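Local coordinates for 3-oxoacyl-[acyl-carrier protein] synthase (Thermus thermophilus, PDB 1UB7) that probably carries out the first condensation of fatty acid synthesis, joining acetyl-CoA and malonyl-ACP to give 3-oxobutanoyl-ACP as a homodimer, at residues R174-G179 against A313-T318; I240-P245 against R266-V271; D299-V304 against L317-A322. One frame throughout, in Å; residues are numbered along the deposited sequence.

In the fold
All three interactions belong to the mixed sheet of the C-terminal half of this thiolase-like fold, whose strands run in the order 172-180, 311-318, 300-307 and 242-245. Interaction 1 pairs 172-180 with 311-318; interaction 3 pairs 311-318 with 300-307, and the two share Leu317 and Thr318. Interaction 2 lies at the far end, where a loop segment lines up beside strand 242-245. The centre of interaction 3 is about 10 Å from that of interaction 1 and about 12 Å from that of interaction 2. Along the chain, interaction 2 is nested within the loop closed by interaction 1 and precedes interaction 3. In the sheet the final hairpin, 300-307 and 311-318, lies between the earlier strands 172-180 and 242-245, joining them.

Interaction 1 (R174-G179 against A313-T318); sequences RSFVLG and AAAVLT
Leu178 drops its CD2 methyl onto the CB of Ala313 at 3.4 Å, a tight carbon contact, and Ala315 CB approaches CD1 and CE1 of the Phe176 ring, CD1 at 3.7 Å. On this face each large residue of strand 172-180 overhangs a single methyl of strand 311-318. The two strands run antiparallel at 179°. On the opposite face the bulk is shared out differently: Val177 stands over the small Ala314, while branched Val316 fits against the narrow Ser175, whose OG comes within 3.4 Å of Val316 CB. That hydroxyl takes the position between backbone N and carbonyl carbon (chi1 65°) and bonds to Ala229 O in helix 211-233. At one end a classic beta bulge sets Arg174 and Ser175 both against Val316: Arg174 N bonds Val316 O at 2.7 Å, and Ser175 N reaches the same oxygen only weakly at 3.4 Å. Beyond the bulge the Arg174 chain crosses Thr318, CD lying 3.3 Å from OG1, a hydroxyl hydrogen-bonded to His300 ND1. Helix 112-125 packs on the Phe176 and Leu178 face, where Leu128 and Phe102 of the second subunit also touch these two residues. Every hydrogen bond between the two segments is thus backbone to backbone, such as Val177 N to Ala314 O at 2.8 Å, while the side chains meet mainly through carbon.

Interaction 2 (I240-P245 against R266-V271); sequences IRLFVP and RVAVNV
The carbonyl oxygen of Phe243 is approached by two groups of the facing segment: Ala268 N bonds to it at 2.9 Å, nearly along the C=O axis, and Val267 CA brings a C-H to 3.3 Å. Phe243 N in turn bonds Arg266 O at 2.8 Å, the donor lying above that carbonyl's plane by 41°. These bonds form a single beta bridge between Phe243 and Val267, by which an irregular loop attaches to strand 242-245, an edge strand, within this chain, of the C-terminal sheet of the thiolase-like fold; the register advances in the same direction along both segments. Leu242 sends CD1 against the peptide joining Arg266 to Val267, 3.4 Å from Val267 N, a reach begun by a CG anti to the backbone N (chi1 180°). Ala268 points its methyl at the strand and meets Val244 CG1 at 3.9 Å. On the other side of the bridge the Phe243 ring and the Arg266 chain run side by side in the same direction, with ring and guanidinium planes 45° apart; helix 211-233 packs on the ring through Thr226 and Ile230. Gln247, in the predicted ACP-binding region and next to the predicted active-site His246, bonds through NE2 to the carbonyls of Pro245 and Ala268, tying the end of the strand to the loop near the probable catalytic centre. At the rim of the Phe243 ring, CD1 sits 3.4 Å from Arg266 O, near the ring plane, while CE1 lies 4.1 Å from Arg266 NH2.

Interaction 3 (D299-V304 against L317-A322); sequences DHVLLV and LTWGGA
The open end of the beta hairpin formed by strands 300-307 and 311-318 is fastened here, where the last strand runs out toward the C-terminus. Val301 and Leu317 are an antiparallel hydrogen-bonded pair: Val301 N meets Leu317 O at 2.8 Å and almost straight (174°), and Leu317 N returns to Val301 O at 2.9 Å. One step outward, His300 and Thr318 form a non-hydrogen-bonded pair whose side chains lie side by side and point the same way. Their polar atoms take over the link: His300 ND1 and Thr318 OG1 are hydrogen-bonded at 2.8 Å, with the hydroxyl at the edge of the imidazole and in its plane. His300 CG stands anti to its carbonyl carbon (chi1 -61°), and Thr318 OG1 turns toward the ring. Past the strand end, Asp299 O still accepts Trp319 N at 2.8 Å and also lies 3.2 Å from Thr318 CA, so pairing extends beyond the regular strands. The indole of Trp319 crosses Val301 obliquely, its CE3 4.2 Å from Val301 CG2. That indole packs on Leu286 and Val290 of helix 281-292, which also touches Leu303; Leu302 and Val304 touch helix 211-233 instead, and strand 242-245 flanks strand 300-307 on the side away from strand 311-318.

Interaction 1 (R174-G179 against A313-T318)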
loop_
_atom_site.group_PDB
_atom_site.type_symbol
_atom_site.label_atom_id
_atom_site.label_comp_id
_atom_site.label_asym_id
_atom_site.label_seq_id
_atom_site.Cartn_x
_atom_site.Cartn_y
_atom_site.Cartn_z
ATOM N N ARG A 174 5.222 -10.637 19.263
ATOM C CA ARG A 174 6.513 -10.708 19.924
ATOM C C ARG A 174 7.651 -10.392 18.973
ATOM O O ARG A 174 8.722 -9.969 19.401
ATOM C CB ARG A 174 6.711 -12.092 20.543
ATOM C CG ARG A 174 5.637 -12.448 21.553
ATOM C CD ARG A 174 5.993 -13.683 22.344
ATOM N NE ARG A 174 7.205 -13.472 23.127
ATOM C CZ ARG A 174 7.690 -14.344 24.002
ATOM N NH1 ARG A 174 7.061 -15.494 24.210
ATOM N NH2 ARG A 174 8.804 -14.068 24.669
ATOM N N SER A 175 7.419 -10.590 17.682
ATOM C CA SER A 175 8.447 -10.307 16.695
ATOM C C SER A 175 7.897 -10.254 15.285
ATOM O O SER A 175 6.798 -10.739 15.003
ATOM C CB SER A 175 9.545 -11.371 16.748
ATOM O OG SER A 175 9.030 -12.632 16.356
ATOM N N PHE A 176 8.694 -9.663 14.403
ATOM C CA PHE A 176 8.369 -9.536 12.989
ATOM C C PHE A 176 9.691 -9.612 12.236
ATOM O O PHE A 176 10.692 -9.025 12.655
ATOM C CB PHE A 176 7.735 -8.166 12.658
ATOM C CG PHE A 176 6.309 -7.992 13.125
ATOM C CD1 PHE A 176 5.254 -8.561 12.415
ATOM C CD2 PHE A 176 6.029 -7.228 14.268
ATOM C CE1 PHE A 176 3.922 -8.376 12.835
ATOM C CE2 PHE A 176 4.707 -7.032 14.706
ATOM C CZ PHE A 176 3.648 -7.609 13.987
ATOM N N VAL A 177 9.689 -10.353 11.138
ATOM C CA VAL A 177 10.844 -10.451 10.278
ATOM C C VAL A 177 10.225 -10.158 8.928
ATOM O O VAL A 177 9.337 -10.886 8.478
ATOM C CB VAL A 177 11.477 -11.863 10.301
ATOM C CG1 VAL A 177 12.528 -11.994 9.193
ATOM C CG2 VAL A 177 12.126 -12.105 11.662
ATOM N N LEU A 178 10.667 -9.074 8.300
ATOM C CA LEU A 178 10.132 -8.662 7.004
ATOM C C LEU A 178 11.270 -8.373 6.040
ATOM O O LEU A 178 12.303 -7.835 6.434
ATOM C CB LEU A 178 9.292 -7.385 7.158
ATOM C CG LEU A 178 8.196 -7.258 8.221
ATOM C CD1 LEU A 178 7.691 -5.838 8.185
ATOM C CD2 LEU A 178 7.043 -8.240 7.976
ATOM N N GLY A 179 11.072 -8.698 4.771
ATOM C CA GLY A 179 12.118 -8.440 3.804
ATOM C C GLY A 179 11.685 -8.452 2.352
ATOM O O GLY A 179 10.594 -8.915 2.012
ATOM N N ALA A 313 8.020 -12.599 4.816
ATOM C CA ALA A 313 7.744 -12.073 6.141
ATOM C C ALA A 313 7.362 -13.191 7.090
ATOM O O ALA A 313 6.913 -14.253 6.667
ATOM C CB ALA A 313 6.622 -11.056 6.073
ATOM N N ALA A 314 7.539 -12.931 8.379
ATOM C CA ALA A 314 7.223 -13.893 9.411
ATOM C C ALA A 314 6.956 -13.155 10.717
ATOM O O ALA A 314 7.534 -12.095 10.980
ATOM C CB ALA A 314 8.380 -14.863 9.588
ATOM N N ALA A 315 6.084 -13.725 11.543
ATOM C CA ALA A 315 5.749 -13.115 12.817
ATOM C C ALA A 315 5.419 -14.150 13.891
ATOM O O ALA A 315 4.974 -15.264 13.600
ATOM C CB ALA A 315 4.572 -12.164 12.629
ATOM N N VAL A 316 5.664 -13.768 15.137
ATOM C CA VAL A 316 5.378 -14.609 16.278
ATOM C C VAL A 316 4.411 -13.790 17.115
ATOM O O VAL A 316 4.703 -12.647 17.492
ATOM C CB VAL A 316 6.655 -14.927 17.094
ATOM C CG1 VAL A 316 6.280 -15.475 18.470
ATOM C CG2 VAL A 316 7.504 -15.945 16.342
ATOM N N LEU A 317 3.261 -14.399 17.393
ATOM C CA LEU A 317 2.176 -13.780 18.136
ATOM C C LEU A 317 1.669 -14.711 19.217
ATOM O O LEU A 317 1.366 -15.873 18.945
ATOM C CB LEU A 317 1.022 -13.494 17.170
ATOM C CG LEU A 317 -0.347 -13.106 17.722
ATOM C CD1 LEU A 317 -0.292 -11.709 18.338
ATOM C CD2 LEU A 317 -1.362 -13.145 16.601
ATOM N N THR A 318 1.590 -14.208 20.445
ATOM C CA THR A 318 1.059 -14.991 21.553
ATOM C C THR A 318 -0.440 -14.695 21.485
ATOM O O THR A 318 -0.884 -13.597 21.830
ATOM C CB THR A 318 1.632 -14.527 22.909
ATOM O OG1 THR A 318 2.994 -14.968 23.033
ATOM C CG2 THR A 318 0.813 -15.093 24.058
#

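Interaction 2 (I240-P245 against R266-V271)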
loop_
_atom_site.group_PDB
_atom_site.type_symbol
_atom_site.label_atom_id
_atom_site.label_comp_id
_atom_site.label_asym_id
_atom_site.label_seq_id
_atom_site.Cartn_x
_atom_site.Cartn_y
_atom_site.Cartn_z
ATOM N N ILE A 240 6.545 -23.042 20.054
ATOM C CA ILE A 240 5.491 -22.768 19.085
ATOM C C ILE A 240 4.400 -23.830 19.014
ATOM O O ILE A 240 4.661 -24.968 18.624
ATOM C CB ILE A 240 6.081 -22.567 17.659
ATOM C CG1 ILE A 240 7.207 -21.525 17.689
ATOM C CG2 ILE A 240 4.996 -22.081 16.712
ATOM C CD1 ILE A 240 6.793 -20.163 18.277
ATOM N N ARG A 241 3.179 -23.439 19.383
ATOM C CA ARG A 241 1.997 -24.311 19.359
ATOM C C ARG A 241 1.564 -24.676 17.930
ATOM O O ARG A 241 1.192 -25.819 17.657
ATOM C CB ARG A 241 0.835 -23.624 20.098
ATOM C CG ARG A 241 -0.541 -24.289 19.957
ATOM C CD ARG A 241 -0.554 -25.721 20.471
ATOM N NE ARG A 241 -0.065 -25.818 21.845
ATOM C CZ ARG A 241 -0.060 -26.940 22.563
ATOM N NH1 ARG A 241 -0.524 -28.070 22.041
ATOM N NH2 ARG A 241 0.420 -26.933 23.804
ATOM N N LEU A 242 1.604 -23.713 17.019
ATOM C CA LEU A 242 1.217 -23.992 15.642
ATOM C C LEU A 242 1.899 -23.040 14.663
ATOM O O LEU A 242 1.980 -21.832 14.903
ATOM C CB LEU A 242 -0.301 -23.895 15.490
ATOM C CG LEU A 242 -0.929 -24.153 14.114
ATOM C CD1 LEU A 242 -0.862 -25.630 13.771
ATOM C CD2 LEU A 242 -2.379 -23.693 14.129
ATOM N N PHE A 243 2.408 -23.607 13.573
ATOM C CA PHE A 243 3.075 -22.845 12.531
ATOM C C PHE A 243 2.045 -22.667 11.446
ATOM O O PHE A 243 1.431 -23.639 11.021
ATOM C CB PHE A 243 4.275 -23.604 11.956
ATOM C CG PHE A 243 5.451 -23.679 12.885
ATOM C CD1 PHE A 243 5.356 -24.350 14.106
ATOM C CD2 PHE A 243 6.657 -23.068 12.549
ATOM C CE1 PHE A 243 6.452 -24.410 14.979
ATOM C CE2 PHE A 243 7.754 -23.123 13.416
ATOM C CZ PHE A 243 7.649 -23.794 14.631
ATOM N N VAL A 244 1.860 -21.428 11.003
ATOM C CA VAL A 244 0.890 -21.126 9.968
ATOM C C VAL A 244 1.624 -20.457 8.833
ATOM O O VAL A 244 1.996 -19.280 8.904
ATOM C CB VAL A 244 -0.216 -20.200 10.497
ATOM C CG1 VAL A 244 -1.400 -20.205 9.540
ATOM C CG2 VAL A 244 -0.642 -20.649 11.890
ATOM N N PRO A 245 1.880 -21.225 7.772
ATOM C CA PRO A 245 2.588 -20.719 6.599
ATOM C C PRO A 245 1.662 -20.291 5.482
ATOM O O PRO A 245 0.481 -20.625 5.479
ATOM C CB PRO A 245 3.415 -21.919 6.178
ATOM C CG PRO A 245 2.415 -23.040 6.386
ATOM C CD PRO A 245 1.865 -22.705 7.771
ATOM N N ARG A 266 1.472 -29.603 14.155
ATOM C CA ARG A 266 1.870 -28.254 14.542
ATOM C C ARG A 266 2.032 -27.357 13.319
ATOM O O ARG A 266 2.740 -26.356 13.361
ATOM C CB ARG A 266 3.178 -28.303 15.335
ATOM C CG ARG A 266 3.011 -28.825 16.754
ATOM C CD ARG A 266 4.348 -29.205 17.365
ATOM N NE ARG A 266 5.291 -28.090 17.405
ATOM C CZ ARG A 266 6.531 -28.181 17.875
ATOM N NH1 ARG A 266 6.976 -29.339 18.342
ATOM N NH2 ARG A 266 7.322 -27.112 17.888
ATOM N N VAL A 267 1.367 -27.735 12.234
ATOM C CA VAL A 267 1.398 -26.985 10.989
ATOM C C VAL A 267 -0.010 -26.896 10.416
ATOM O O VAL A 267 -0.700 -27.912 10.300
ATOM C CB VAL A 267 2.284 -27.663 9.951
ATOM C CG1 VAL A 267 2.073 -27.014 8.587
ATOM C CG2 VAL A 267 3.742 -27.558 10.381
ATOM N N ALA A 268 -0.417 -25.682 10.048
ATOM C CA ALA A 268 -1.746 -25.439 9.494
ATOM C C ALA A 268 -1.799 -25.630 7.985
ATOM O O ALA A 268 -0.957 -25.121 7.258
ATOM C CB ALA A 268 -2.200 -24.033 9.848
ATOM N N VAL A 269 -2.804 -26.354 7.514
ATOM C CA VAL A 269 -2.947 -26.589 6.076
ATOM C C VAL A 269 -4.388 -26.463 5.613
ATOM O O VAL A 269 -5.317 -26.814 6.335
ATOM C CB VAL A 269 -2.466 -28.014 5.660
ATOM C CG1 VAL A 269 -2.390 -28.114 4.139
ATOM C CG2 VAL A 269 -1.108 -28.329 6.287
ATOM N N ASN A 270 -4.564 -25.951 4.405
ATOM C CA ASN A 270 -5.882 -25.824 3.817
ATOM C C ASN A 270 -5.721 -25.531 2.334
ATOM O O ASN A 270 -6.702 -25.389 1.612
ATOM C CB ASN A 270 -6.731 -24.751 4.550
ATOM C CG ASN A 270 -6.271 -23.306 4.299
ATOM O OD1 ASN A 270 -6.396 -22.458 5.186
ATOM N ND2 ASN A 270 -5.781 -23.013 3.095
ATOM N N VAL A 271 -4.466 -25.464 1.886
ATOM C CA VAL A 271 -4.169 -25.202 0.476
ATOM C C VAL A 271 -4.848 -26.254 -0.391
ATOM O O VAL A 271 -5.071 -26.043 -1.584
ATOM C CB VAL A 271 -2.635 -25.219 0.181
ATOM C CG1 VAL A 271 -2.027 -26.577 0.508
ATOM C CG2 VAL A 271 -2.392 -24.903 -1.274
#

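Interaction 3 (D299-V304 against L317-A322)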
loop_
_atom_site.group_PDB
_atom_site.type_symbol
_atom_site.label_atom_id
_atom_site.label_comp_id
_atom_site.label_asym_id
_atom_site.label_seq_id
_atom_site.Cartn_x
_atom_site.Cartn_y
_atom_site.Cartn_z
ATOM N N ASP A 299 -1.357 -19.401 23.374
ATOM C CA ASP A 299 -0.447 -20.129 22.486
ATOM C C ASP A 299 0.493 -19.207 21.711
ATOM O O ASP A 299 0.191 -18.032 21.467
ATOM C CB ASP A 299 -1.213 -20.953 21.446
ATOM C CG ASP A 299 -2.061 -22.060 22.054
ATOM O OD1 ASP A 299 -1.681 -22.616 23.119
ATOM O OD2 ASP A 299 -3.104 -22.387 21.434
ATOM N N HIS A 300 1.638 -19.751 21.314
ATOM C CA HIS A 300 2.591 -18.988 20.527
ATOM C C HIS A 300 2.411 -19.464 19.102
ATOM O O HIS A 300 2.651 -20.627 18.797
ATOM C CB HIS A 300 4.017 -19.248 20.994
ATOM C CG HIS A 300 4.251 -18.866 22.418
ATOM N ND1 HIS A 300 3.859 -17.649 22.932
ATOM C CD2 HIS A 300 4.816 -19.545 23.446
ATOM C CE1 HIS A 300 4.169 -17.594 24.217
ATOM N NE2 HIS A 300 4.750 -18.732 24.553
ATOM N N VAL A 301 1.961 -18.565 18.235
ATOM C CA VAL A 301 1.744 -18.910 16.845
ATOM C C VAL A 301 2.751 -18.221 15.938
ATOM O O VAL A 301 3.107 -17.050 16.137
ATOM C CB VAL A 301 0.327 -18.516 16.396
ATOM C CG1 VAL A 301 0.019 -19.141 15.035
ATOM C CG2 VAL A 301 -0.682 -18.951 17.451
ATOM N N LEU A 302 3.221 -18.955 14.940
ATOM C CA LEU A 302 4.165 -18.390 14.009
ATOM C C LEU A 302 3.524 -18.293 12.657
ATOM O O LEU A 302 2.918 -19.256 12.181
ATOM C CB LEU A 302 5.424 -19.238 13.887
ATOM C CG LEU A 302 6.292 -18.641 12.775
ATOM C CD1 LEU A 302 7.711 -18.568 13.253
ATOM C CD2 LEU A 302 6.137 -19.450 11.460
ATOM N N LEU A 303 3.676 -17.119 12.044
ATOM C CA LEU A 303 3.136 -16.844 10.720
ATOM C C LEU A 303 4.347 -16.589 9.833
ATOM O O LEU A 303 5.312 -15.948 10.267
ATOM C CB LEU A 303 2.249 -15.591 10.746
ATOM C CG LEU A 303 1.163 -15.481 11.820
ATOM C CD1 LEU A 303 0.474 -14.127 11.715
ATOM C CD2 LEU A 303 0.146 -16.606 11.650
ATOM N N VAL A 304 4.297 -17.080 8.597
ATOM C CA VAL A 304 5.402 -16.893 7.687
ATOM C C VAL A 304 4.877 -16.938 6.258
ATOM O O VAL A 304 3.977 -17.718 5.952
ATOM C CB VAL A 304 6.494 -17.993 7.915
ATOM C CG1 VAL A 304 5.912 -19.380 7.660
ATOM C CG2 VAL A 304 7.693 -17.747 7.007
ATOM N N LEU A 317 3.261 -14.399 17.393
ATOM C CA LEU A 317 2.176 -13.780 18.136
ATOM C C LEU A 317 1.669 -14.711 19.217
ATOM O O LEU A 317 1.366 -15.873 18.945
ATOM C CB LEU A 317 1.022 -13.494 17.170
ATOM C CG LEU A 317 -0.347 -13.106 17.722
ATOM C CD1 LEU A 317 -0.292 -11.709 18.338
ATOM C CD2 LEU A 317 -1.362 -13.145 16.601
ATOM N N THR A 318 1.590 -14.208 20.445
ATOM C CA THR A 318 1.059 -14.991 21.553
ATOM C C THR A 318 -0.440 -14.695 21.485
ATOM O O THR A 318 -0.884 -13.597 21.830
ATOM C CB THR A 318 1.632 -14.527 22.909
ATOM O OG1 THR A 318 2.994 -14.968 23.033
ATOM C CG2 THR A 318 0.813 -15.093 24.058
ATOM N N TRP A 319 -1.205 -15.685 21.024
ATOM C CA TRP A 319 -2.650 -15.568 20.840
ATOM C C TRP A 319 -3.496 -15.053 22.010
ATOM O O TRP A 319 -3.179 -15.269 23.180
ATOM C CB TRP A 319 -3.215 -16.916 20.375
ATOM C CG TRP A 319 -4.474 -16.769 19.590
ATOM C CD1 TRP A 319 -5.754 -16.941 20.040
ATOM C CD2 TRP A 319 -4.583 -16.345 18.221
ATOM N NE1 TRP A 319 -6.654 -16.645 19.036
ATOM C CE2 TRP A 319 -5.962 -16.276 17.910
ATOM C CE3 TRP A 319 -3.648 -16.013 17.227
ATOM C CZ2 TRP A 319 -6.431 -15.887 16.642
ATOM C CZ3 TRP A 319 -4.116 -15.628 15.964
ATOM C CH2 TRP A 319 -5.494 -15.568 15.685
ATOM N N GLY A 320 -4.582 -14.365 21.673
ATOM C CA GLY A 320 -5.479 -13.871 22.698
ATOM C C GLY A 320 -5.051 -12.603 23.400
ATOM O O GLY A 320 -4.431 -11.723 22.802
ATOM N N GLY A 321 -5.374 -12.528 24.687
ATOM C CA GLY A 321 -5.048 -11.361 25.480
ATOM C C GLY A 321 -6.100 -10.297 25.241
ATOM O O GLY A 321 -6.017 -9.202 25.796
ATOM N N ALA A 322 -7.097 -10.629 24.420
ATOM C CA ALA A 322 -8.167 -9.699 24.072
ATOM C C ALA A 322 -8.749 -9.064 25.304
ATOM O O ALA A 322 -8.419 -7.892 25.572
ATOM C CB ALA A 322 -9.257 -10.418 23.302
ATOM O OXT ALA A 322 -9.513 -9.759 25.994
#